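Local coordinates for protein GH61E (Thielavia terrestris, PDB 3EJA) that probably acts as a copper-dependent lytic polysaccharide monooxygenase, oxidatively breaking glycosidic bonds in crystalline and amorphous polysaccharides, at residues Y2-V7 with V72-A77; Q35-Q40 with N89-V94; D101-T104 with T110-S113. All blocks are in the same frame, centred on the assembly; numbering follows the deposited sequence.

How the contacts relate
Contact 1 lies in the core of the sandwich; contacts 2 and 3 sit on opposite sides of the chain's centre, their own centres about 26 Å apart, and do not meet. Contact 2, centred about 13 Å from contact 1, touches it where Ala77 CB packs on Val94 O at 3.4 Å. Contact 3, about 17 Å from contact 1 between centres, touches it twice: Val72 N gives a hydrogen bond of 2.9 Å to Asp101 OD1, and Val72 CG2 packs on Ser113 CB at 3.6 Å. Near the metal site, the Trp4 side chain of contact 1 is about 4 Å from that of Tyr153 and about 11 Å from the magnesium ion; contact 2 stands apart.

Contact 1 of 3, residues Y2-V7 with V72-A77; sequences YTWPRV and VQFYMA
Trp4 and Val72 mark the closest approach of the two backbones, and even there Trp4 CA and Val72 CA are 11.4 Å apart. The segments therefore share no backbone bonds; side chains alone span the gap. From 2-7 a single residue reaches across, Trp4, and from 72-77 two meet it, Val72 and Phe74, both set on the same side of their strand, while the CB of Gln73 between them is directed away. All three are buried. These strands belong to different sheets: 3-7 is an outermost strand of the three-stranded antiparallel sheet, whereas 72-78 runs inside the five-stranded one, between 130-140 and 96-100. The contact thus sits in the hydrophobic filling of the fibronectin type III-like beta sandwich found in family AA9. Trp4 holds its CG anti to the carbonyl carbon (chi1 -74°), which sends the indole across the interior with the far rim of its six-membered ring leading. There Trp4 CH2 comes to 4.2 Å from Val72 CG1. Phe74 starts less directly, but its ring swings nearer, and its outermost atom CZ is equidistant from two bonded indole carbons, 4.1 Å from both Trp4 CH2 and Trp4 CZ3. The pair forms a T-shaped (edge-to-face) stack, the edge of the Phe74 ring turned toward the face of the six-membered ring of Trp4; centroids are 5.7 Å apart and the planes stand at 77°. Ala62 of strand 57-63, next to 3-7 in its sheet, also packs on Trp4, and Ala136 of strand 130-140 on Phe74. At the backbone, Trp4 O accepts a hydrogen bond from Ser155 OG. Tyr2 places its ring against Tyr153, a ligand of the bound magnesium ion, while its OH bonds to Gln138 OE1 and His68 N.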
loop_
_atom_site.group_PDB
_atom_site.type_symbol
_atom_site.label_atom_id
_atom_site.label_comp_id
_atom_site.label_asym_id
_atom_site.label_seq_id
_atom_site.Cartn_x
_atom_site.Cartn_y
_atom_site.Cartn_z
ATOM N N TYR A 2 13.348 -1.230 3.429
ATOM C CA TYR A 2 12.633 -0.515 4.473
ATOM C C TYR A 2 11.348 -1.236 4.813
ATOM O O TYR A 2 10.752 -1.913 3.972
ATOM C CB TYR A 2 12.342 0.949 4.082
ATOM C CG TYR A 2 12.293 1.226 2.586
ATOM C CD1 TYR A 2 13.463 1.557 1.883
ATOM C CD2 TYR A 2 11.092 1.169 1.880
ATOM C CE1 TYR A 2 13.439 1.812 0.511
ATOM C CE2 TYR A 2 11.057 1.431 0.497
ATOM C CZ TYR A 2 12.240 1.751 -0.171
ATOM O OH TYR A 2 12.234 2.013 -1.522
ATOM N N THR A 3 10.939 -1.082 6.065
ATOM C CA THR A 3 9.665 -1.595 6.525
ATOM C C THR A 3 8.640 -0.461 6.518
ATOM O O THR A 3 9.000 0.723 6.398
ATOM C CB THR A 3 9.793 -2.165 7.961
ATOM O OG1 THR A 3 10.315 -1.150 8.821
ATOM C CG2 THR A 3 10.731 -3.369 7.985
ATOM N N TRP A 4 7.368 -0.827 6.652
ATOM C CA TRP A 4 6.294 0.126 6.933
ATOM C C TRP A 4 5.704 -0.249 8.317
ATOM O O TRP A 4 4.631 -0.857 8.389
ATOM C CB TRP A 4 5.199 0.013 5.867
ATOM C CG TRP A 4 5.488 0.591 4.505
ATOM C CD1 TRP A 4 5.878 -0.096 3.390
ATOM C CD2 TRP A 4 5.348 1.964 4.103
ATOM N NE1 TRP A 4 6.007 0.764 2.323
ATOM C CE2 TRP A 4 5.681 2.032 2.729
ATOM C CE3 TRP A 4 4.979 3.142 4.769
ATOM C CZ2 TRP A 4 5.658 3.235 2.006
ATOM C CZ3 TRP A 4 4.949 4.340 4.051
ATOM C CH2 TRP A 4 5.295 4.374 2.682
ATOM N N PRO A 5 6.430 0.070 9.414
ATOM C CA PRO A 5 6.118 -0.555 10.713
ATOM C C PRO A 5 5.034 0.114 11.583
ATOM O O PRO A 5 4.530 -0.524 12.513
ATOM C CB PRO A 5 7.463 -0.507 11.439
ATOM C CG PRO A 5 8.110 0.779 10.937
ATOM C CD PRO A 5 7.599 0.972 9.504
ATOM N N ARG A 6 4.689 1.371 11.297
ATOM C CA ARG A 6 3.880 2.178 12.220
ATOM C C ARG A 6 2.883 3.103 11.538
ATOM O O ARG A 6 3.131 3.606 10.432
ATOM C CB ARG A 6 4.789 3.075 13.080
ATOM C CG ARG A 6 5.753 2.374 14.008
ATOM C CD ARG A 6 6.689 3.364 14.717
ATOM N NE ARG A 6 7.751 3.860 13.843
ATOM C CZ ARG A 6 7.936 5.137 13.511
ATOM N NH1 ARG A 6 7.140 6.090 13.983
ATOM N NH2 ARG A 6 8.933 5.466 12.697
ATOM N N VAL A 7 1.780 3.362 12.232
ATOM C CA VAL A 7 0.826 4.398 11.833
ATOM C C VAL A 7 0.655 5.401 12.973
ATOM O O VAL A 7 0.751 5.028 14.153
ATOM C CB VAL A 7 -0.552 3.826 11.393
ATOM C CG1 VAL A 7 -0.462 3.250 9.978
ATOM C CG2 VAL A 7 -1.075 2.785 12.393
ATOM N N VAL A 72 4.661 5.298 -4.395
ATOM C CA VAL A 72 3.980 4.916 -3.160
ATOM C C VAL A 72 2.482 4.893 -3.456
ATOM O O VAL A 72 1.936 5.831 -4.067
ATOM C CB VAL A 72 4.286 5.924 -2.007
ATOM C CG1 VAL A 72 3.351 5.709 -0.806
ATOM C CG2 VAL A 72 5.744 5.803 -1.570
ATOM N N GLN A 73 1.816 3.817 -3.037
ATOM C CA GLN A 73 0.372 3.694 -3.195
ATOM C C GLN A 73 -0.248 3.157 -1.908
ATOM O O GLN A 73 0.399 2.393 -1.183
ATOM C CB GLN A 73 0.041 2.777 -4.386
ATOM C CG GLN A 73 0.842 3.122 -5.667
ATOM C CD GLN A 73 0.296 2.474 -6.920
ATOM O OE1 GLN A 73 0.011 3.160 -7.898
ATOM N NE2 GLN A 73 0.141 1.148 -6.901
ATOM N N PHE A 74 -1.478 3.583 -1.616
ATOM C CA PHE A 74 -2.226 3.055 -0.466
ATOM C C PHE A 74 -3.578 2.513 -0.920
ATOM O O PHE A 74 -4.240 3.118 -1.763
ATOM C CB PHE A 74 -2.410 4.127 0.630
ATOM C CG PHE A 74 -1.117 4.563 1.265
ATOM C CD1 PHE A 74 -0.546 3.820 2.296
ATOM C CD2 PHE A 74 -0.450 5.700 0.803
ATOM C CE1 PHE A 74 0.663 4.205 2.878
ATOM C CE2 PHE A 74 0.763 6.089 1.365
ATOM C CZ PHE A 74 1.324 5.344 2.405
ATOM N N TYR A 75 -3.967 1.366 -0.364
ATOM C CA TYR A 75 -5.273 0.777 -0.627
ATOM C C TYR A 75 -5.997 0.515 0.694
ATOM O O TYR A 75 -5.375 0.433 1.748
ATOM C CB TYR A 75 -5.137 -0.563 -1.353
ATOM C CG TYR A 75 -4.574 -0.552 -2.762
ATOM C CD1 TYR A 75 -3.213 -0.295 -3.004
ATOM C CD2 TYR A 75 -5.387 -0.872 -3.844
ATOM C CE1 TYR A 75 -2.684 -0.333 -4.317
ATOM C CE2 TYR A 75 -4.880 -0.912 -5.152
ATOM C CZ TYR A 75 -3.538 -0.646 -5.380
ATOM O OH TYR A 75 -3.069 -0.712 -6.672
ATOM N N MET A 76 -7.317 0.376 0.623
ATOM C CA MET A 76 -8.130 0.009 1.779
ATOM C C MET A 76 -9.099 -1.121 1.425
ATOM O O MET A 76 -9.444 -1.302 0.258
ATOM C CB MET A 76 -8.915 1.220 2.290
ATOM C CG MET A 76 -8.045 2.325 2.895
ATOM S SD MET A 76 -9.013 3.766 3.373
ATOM C CE MET A 76 -9.665 3.205 4.964
ATOM N N ALA A 77 -9.520 -1.866 2.443
ATOM C CA ALA A 77 -10.541 -2.907 2.306
ATOM C C ALA A 77 -11.396 -2.949 3.568
ATOM O O ALA A 77 -10.866 -2.961 4.685
ATOM C CB ALA A 77 -9.899 -4.268 2.051
#

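Contact 2 of 3, residues Q35-Q40 with N89-V94; sequences QIRCFQ and NGDGAV
Arg37 lays its guanidinium flat against the carbonyl of Gly90 and turns its rim to Asn89 and Asp91. Gly90 O stands over its centre, 3.1 Å above the plane and 3.2 Å from Arg37 CZ, but takes its hydrogen bond from Trp95 NE1, so it meets Arg37 over the face without bonding. The side chain leaves short helix 35-38 extended and bends at chi3 (-56°), which brings NH1 to two acceptors: Asn89 O at 2.9 Å, approached from above the carbonyl plane, and Asp91 OD1 at 2.7 Å in a salt bridge, the straighter bond at 160°. This oxygen is met on its anti side and lies near the guanidinium plane, though carboxylate and guanidinium are turned 68° apart. A water accepts from Arg37 NH2 and donates to Asp91 OD1. These bonds pin the loop between strands 72-78 and 96-100 to the helix. Arg37 NE bonds to Phe175 O, and Cys38 is tied to Cys156 by a disulfide. A methionine here would probably leave Asp91 without its charged mate and Asn89 O without this donor, loosening the loop. With carbonyls and a carboxylate around it, the charge of Arg37 is likely to be well stabilised.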
loop_
_atom_site.group_PDB
_atom_site.type_symbol
_atom_site.label_atom_id
_atom_site.label_comp_id
_atom_site.label_asym_id
_atom_site.label_seq_id
_atom_site.Cartn_x
_atom_site.Cartn_y
_atom_site.Cartn_z
ATOM N N GLN A 35 2.027 -12.901 -0.101
ATOM C CA GLN A 35 2.743 -11.763 0.506
ATOM C C GLN A 35 2.468 -10.407 -0.165
ATOM O O GLN A 35 2.663 -9.364 0.454
ATOM C CB GLN A 35 4.257 -12.021 0.525
ATOM C CG GLN A 35 4.737 -12.927 1.666
ATOM C CD GLN A 35 6.260 -13.047 1.721
ATOM O OE1 GLN A 35 6.943 -12.952 0.696
ATOM N NE2 GLN A 35 6.796 -13.249 2.919
ATOM N N ILE A 36 2.026 -10.417 -1.423
ATOM C CA ILE A 36 1.770 -9.160 -2.143
ATOM C C ILE A 36 0.651 -8.330 -1.483
ATOM O O ILE A 36 0.583 -7.106 -1.665
ATOM C CB ILE A 36 1.494 -9.385 -3.666
ATOM C CG1 ILE A 36 1.801 -8.122 -4.493
ATOM C CG2 ILE A 36 0.051 -9.844 -3.903
ATOM C CD1 ILE A 36 3.301 -7.728 -4.558
ATOM N N ARG A 37 -0.206 -8.991 -0.705
ATOM C CA ARG A 37 -1.286 -8.287 -0.013
ATOM C C ARG A 37 -0.792 -7.486 1.207
ATOM O O ARG A 37 -0.840 -6.254 1.195
ATOM C CB ARG A 37 -2.419 -9.248 0.378
ATOM C CG ARG A 37 -3.681 -8.532 0.852
ATOM C CD ARG A 37 -4.727 -9.516 1.355
ATOM N NE ARG A 37 -5.060 -10.515 0.338
ATOM C CZ ARG A 37 -5.706 -11.653 0.573
ATOM N NH1 ARG A 37 -6.112 -11.958 1.806
ATOM N NH2 ARG A 37 -5.945 -12.489 -0.435
ATOM N N CYS A 38 -0.340 -8.185 2.247
ATOM C CA CYS A 38 0.056 -7.553 3.516
ATOM C C CYS A 38 1.433 -8.010 4.022
ATOM O O CYS A 38 1.762 -7.821 5.195
ATOM C CB CYS A 38 -1.013 -7.814 4.589
ATOM S SG CYS A 38 -2.575 -6.991 4.272
ATOM N N PHE A 39 2.228 -8.599 3.130
ATOM C CA PHE A 39 3.572 -9.089 3.449
ATOM C C PHE A 39 3.540 -10.103 4.605
ATOM O O PHE A 39 4.411 -10.095 5.486
ATOM C CB PHE A 39 4.538 -7.920 3.752
ATOM C CG PHE A 39 5.961 -8.142 3.274
ATOM C CD1 PHE A 39 6.502 -9.429 3.144
ATOM C CD2 PHE A 39 6.772 -7.045 2.976
ATOM C CE1 PHE A 39 7.819 -9.614 2.696
ATOM C CE2 PHE A 39 8.088 -7.218 2.538
ATOM C CZ PHE A 39 8.614 -8.498 2.401
ATOM N N GLN A 40 2.523 -10.967 4.599
ATOM C CA GLN A 40 2.420 -12.043 5.584
ATOM C C GLN A 40 2.088 -13.348 4.880
ATOM O O GLN A 40 0.977 -13.511 4.370
ATOM C CB GLN A 40 1.342 -11.739 6.639
ATOM C CG GLN A 40 1.707 -10.684 7.668
ATOM C CD GLN A 40 0.713 -10.637 8.829
ATOM O OE1 GLN A 40 -0.503 -10.778 8.641
ATOM N NE2 GLN A 40 1.230 -10.425 10.033
ATOM N N ASN A 89 -8.911 -11.050 6.613
ATOM C CA ASN A 89 -7.635 -10.888 5.921
ATOM C C ASN A 89 -7.674 -10.205 4.553
ATOM O O ASN A 89 -6.633 -10.046 3.912
ATOM C CB ASN A 89 -6.927 -12.245 5.836
ATOM C CG ASN A 89 -6.760 -12.880 7.196
ATOM O OD1 ASN A 89 -6.443 -12.199 8.177
ATOM N ND2 ASN A 89 -6.995 -14.181 7.277
ATOM N N GLY A 90 -8.863 -9.816 4.105
ATOM C CA GLY A 90 -8.987 -9.134 2.811
ATOM C C GLY A 90 -8.853 -10.049 1.602
ATOM O O GLY A 90 -8.203 -9.690 0.619
ATOM N N ASP A 91 -9.470 -11.231 1.675
ATOM C CA ASP A 91 -9.510 -12.164 0.542
ATOM C C ASP A 91 -10.441 -11.605 -0.538
ATOM O O ASP A 91 -11.333 -10.810 -0.242
ATOM C CB ASP A 91 -10.034 -13.545 0.973
ATOM C CG ASP A 91 -9.129 -14.261 1.977
ATOM O OD1 ASP A 91 -7.911 -13.999 2.039
ATOM O OD2 ASP A 91 -9.656 -15.131 2.703
ATOM N N GLY A 92 -10.237 -12.027 -1.782
ATOM C CA GLY A 92 -11.125 -11.643 -2.884
ATOM C C GLY A 92 -10.979 -10.198 -3.336
ATOM O O GLY A 92 -10.107 -9.464 -2.860
ATOM N N ALA A 93 -11.846 -9.787 -4.262
ATOM C CA ALA A 93 -11.747 -8.452 -4.852
ATOM C C ALA A 93 -12.388 -7.409 -3.940
ATOM O O ALA A 93 -13.521 -6.980 -4.164
ATOM C CB ALA A 93 -12.367 -8.435 -6.251
ATOM N N VAL A 94 -11.660 -7.015 -2.897
ATOM C CA VAL A 94 -12.193 -6.114 -1.873
ATOM C C VAL A 94 -11.358 -4.836 -1.691
ATOM O O VAL A 94 -11.701 -3.977 -0.871
ATOM C CB VAL A 94 -12.340 -6.834 -0.498
ATOM C CG1 VAL A 94 -13.330 -7.989 -0.589
ATOM C CG2 VAL A 94 -10.969 -7.328 0.019
HETATM O O HOH W 1 -6.632 -15.260 -0.387
#

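Contact 3 of 3, residues D101-T104 with T110-S113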
loop_
_atom_site.group_PDB
_atom_site.type_symbol
_atom_site.label_atom_id
_atom_site.label_comp_id
_atom_site.label_asym_id
_atom_site.label_seq_id
_atom_site.Cartn_x
_atom_site.Cartn_y
_atom_site.Cartn_z
ATOM N N ASP A 101 1.258 8.221 -5.921
ATOM C CA ASP A 101 1.999 9.393 -6.352
ATOM C C ASP A 101 2.505 9.191 -7.781
ATOM O O ASP A 101 2.409 8.093 -8.338
ATOM C CB ASP A 101 3.112 9.743 -5.357
ATOM C CG ASP A 101 4.071 8.607 -5.134
ATOM O OD1 ASP A 101 4.032 7.631 -5.914
ATOM O OD2 ASP A 101 4.873 8.693 -4.189
ATOM N N HIS A 102 3.020 10.261 -8.371
ATOM C CA HIS A 102 3.500 10.232 -9.747
ATOM C C HIS A 102 4.869 10.881 -9.779
ATOM O O HIS A 102 5.116 11.820 -9.018
ATOM C CB HIS A 102 2.536 10.990 -10.668
ATOM C CG HIS A 102 1.123 10.504 -10.588
ATOM N ND1 HIS A 102 0.086 11.296 -10.148
ATOM C CD2 HIS A 102 0.581 9.297 -10.870
ATOM C CE1 HIS A 102 -1.039 10.602 -10.174
ATOM N NE2 HIS A 102 -0.766 9.385 -10.608
ATOM N N PRO A 103 5.763 10.379 -10.646
ATOM C CA PRO A 103 7.083 10.976 -10.799
ATOM C C PRO A 103 7.015 12.294 -11.578
ATOM O O PRO A 103 6.028 12.553 -12.261
ATOM C CB PRO A 103 7.838 9.931 -11.622
ATOM C CG PRO A 103 6.771 9.267 -12.432
ATOM C CD PRO A 103 5.575 9.217 -11.537
ATOM N N THR A 104 8.052 13.117 -11.452
ATOM C CA THR A 104 8.244 14.256 -12.352
ATOM C C THR A 104 9.227 13.845 -13.452
ATOM O O THR A 104 10.155 13.069 -13.210
ATOM C CB THR A 104 8.737 15.518 -11.600
ATOM O OG1 THR A 104 7.821 15.820 -10.544
ATOM C CG2 THR A 104 8.795 16.710 -12.539
ATOM N N THR A 110 12.218 12.035 -11.091
ATOM C CA THR A 110 12.267 12.319 -9.660
ATOM C C THR A 110 10.960 11.844 -9.021
ATOM O O THR A 110 9.893 11.917 -9.637
ATOM C CB THR A 110 12.567 13.814 -9.346
ATOM O OG1 THR A 110 11.557 14.646 -9.918
ATOM C CG2 THR A 110 13.924 14.219 -9.908
ATOM N N TRP A 111 11.063 11.315 -7.806
ATOM C CA TRP A 111 9.929 10.682 -7.123
ATOM C C TRP A 111 9.584 11.464 -5.851
ATOM O O TRP A 111 10.482 11.847 -5.099
ATOM C CB TRP A 111 10.249 9.214 -6.810
ATOM C CG TRP A 111 10.472 8.396 -8.069
ATOM C CD1 TRP A 111 11.658 8.203 -8.729
ATOM C CD2 TRP A 111 9.473 7.693 -8.825
ATOM N NE1 TRP A 111 11.457 7.415 -9.848
ATOM C CE2 TRP A 111 10.126 7.087 -9.926
ATOM C CE3 TRP A 111 8.091 7.498 -8.668
ATOM C CZ2 TRP A 111 9.439 6.299 -10.869
ATOM C CZ3 TRP A 111 7.407 6.717 -9.622
ATOM C CH2 TRP A 111 8.082 6.138 -10.697
ATOM N N PRO A 112 8.279 11.729 -5.622
ATOM C CA PRO A 112 7.871 12.547 -4.480
ATOM C C PRO A 112 7.897 11.816 -3.136
ATOM O O PRO A 112 7.413 12.362 -2.137
ATOM C CB PRO A 112 6.446 12.966 -4.845
ATOM C CG PRO A 112 5.942 11.844 -5.669
ATOM C CD PRO A 112 7.121 11.312 -6.436
ATOM N N SER A 113 8.470 10.612 -3.114
ATOM C CA SER A 113 8.640 9.839 -1.876
ATOM C C SER A 113 10.078 9.795 -1.321
ATOM O O SER A 113 10.260 9.570 -0.121
ATOM C CB SER A 113 8.147 8.409 -2.082
ATOM O OG SER A 113 8.991 7.723 -2.992
HETATM O O HOH W 2 7.358 8.084 -5.141
HETATM O O HOH W 3 8.663 14.596 -8.091
#
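A loop of the AA9 beta sandwich, between strands 96-100 and 118-122, turns back on itself here, and its two arms run antiparallel, 156° apart in direction, joined by a single beta bridge. It lies near the metal site: the Ser113 side chain is about 8 Å from that of His68, a metal ligand, and the Trp111 side chain about 9 Å from that of His142, a probable O2-binding residue. Thr104 and Thr110 form the bridge as a hydrogen-bonded pair, closing off the five residues between them: Thr104 N gives to Thr110 O at 2.9 Å and Thr110 N returns the bond to Thr104 O at 3.1 Å. Beside it the threonine side chains cross, Thr110 OG1 against Thr104 CB, and a water bridges Thr104 OG1 and, weakly, Thr110 O. Prolines and one tryptophan pack between the arms. Pro103 and Trp111 lie side by side and point the same way, so that the proline ring rests over one face of the indole. CB makes the CH-pi contact: Pro103 CB stands 3.7 Å from the centroid of the six-membered ring of Trp111, 5° off the ring normal. CG and CD continue past it along the CH2 and CZ3 rim, Pro103 CD lying by Trp111 CZ3. Tyr198 adds an edge-to-face stack to Trp111. Farther along, Pro112 CD reaches 3.3 Å from His102 O, while Pro112 CG touches Asp101 CB. Asp101 carries its CG between the backbone N and the carbonyl carbon (chi1 57°), the crowded position, which sets the carboxylate beside Pro112 CG and Ser113 CB; OD1 accepts from Val72 N. The other oxygen, Asp101 OD2, accepts from a water at 2.7 Å, and that same water accepts in turn from Ser113 OG, also at 2.7 Å.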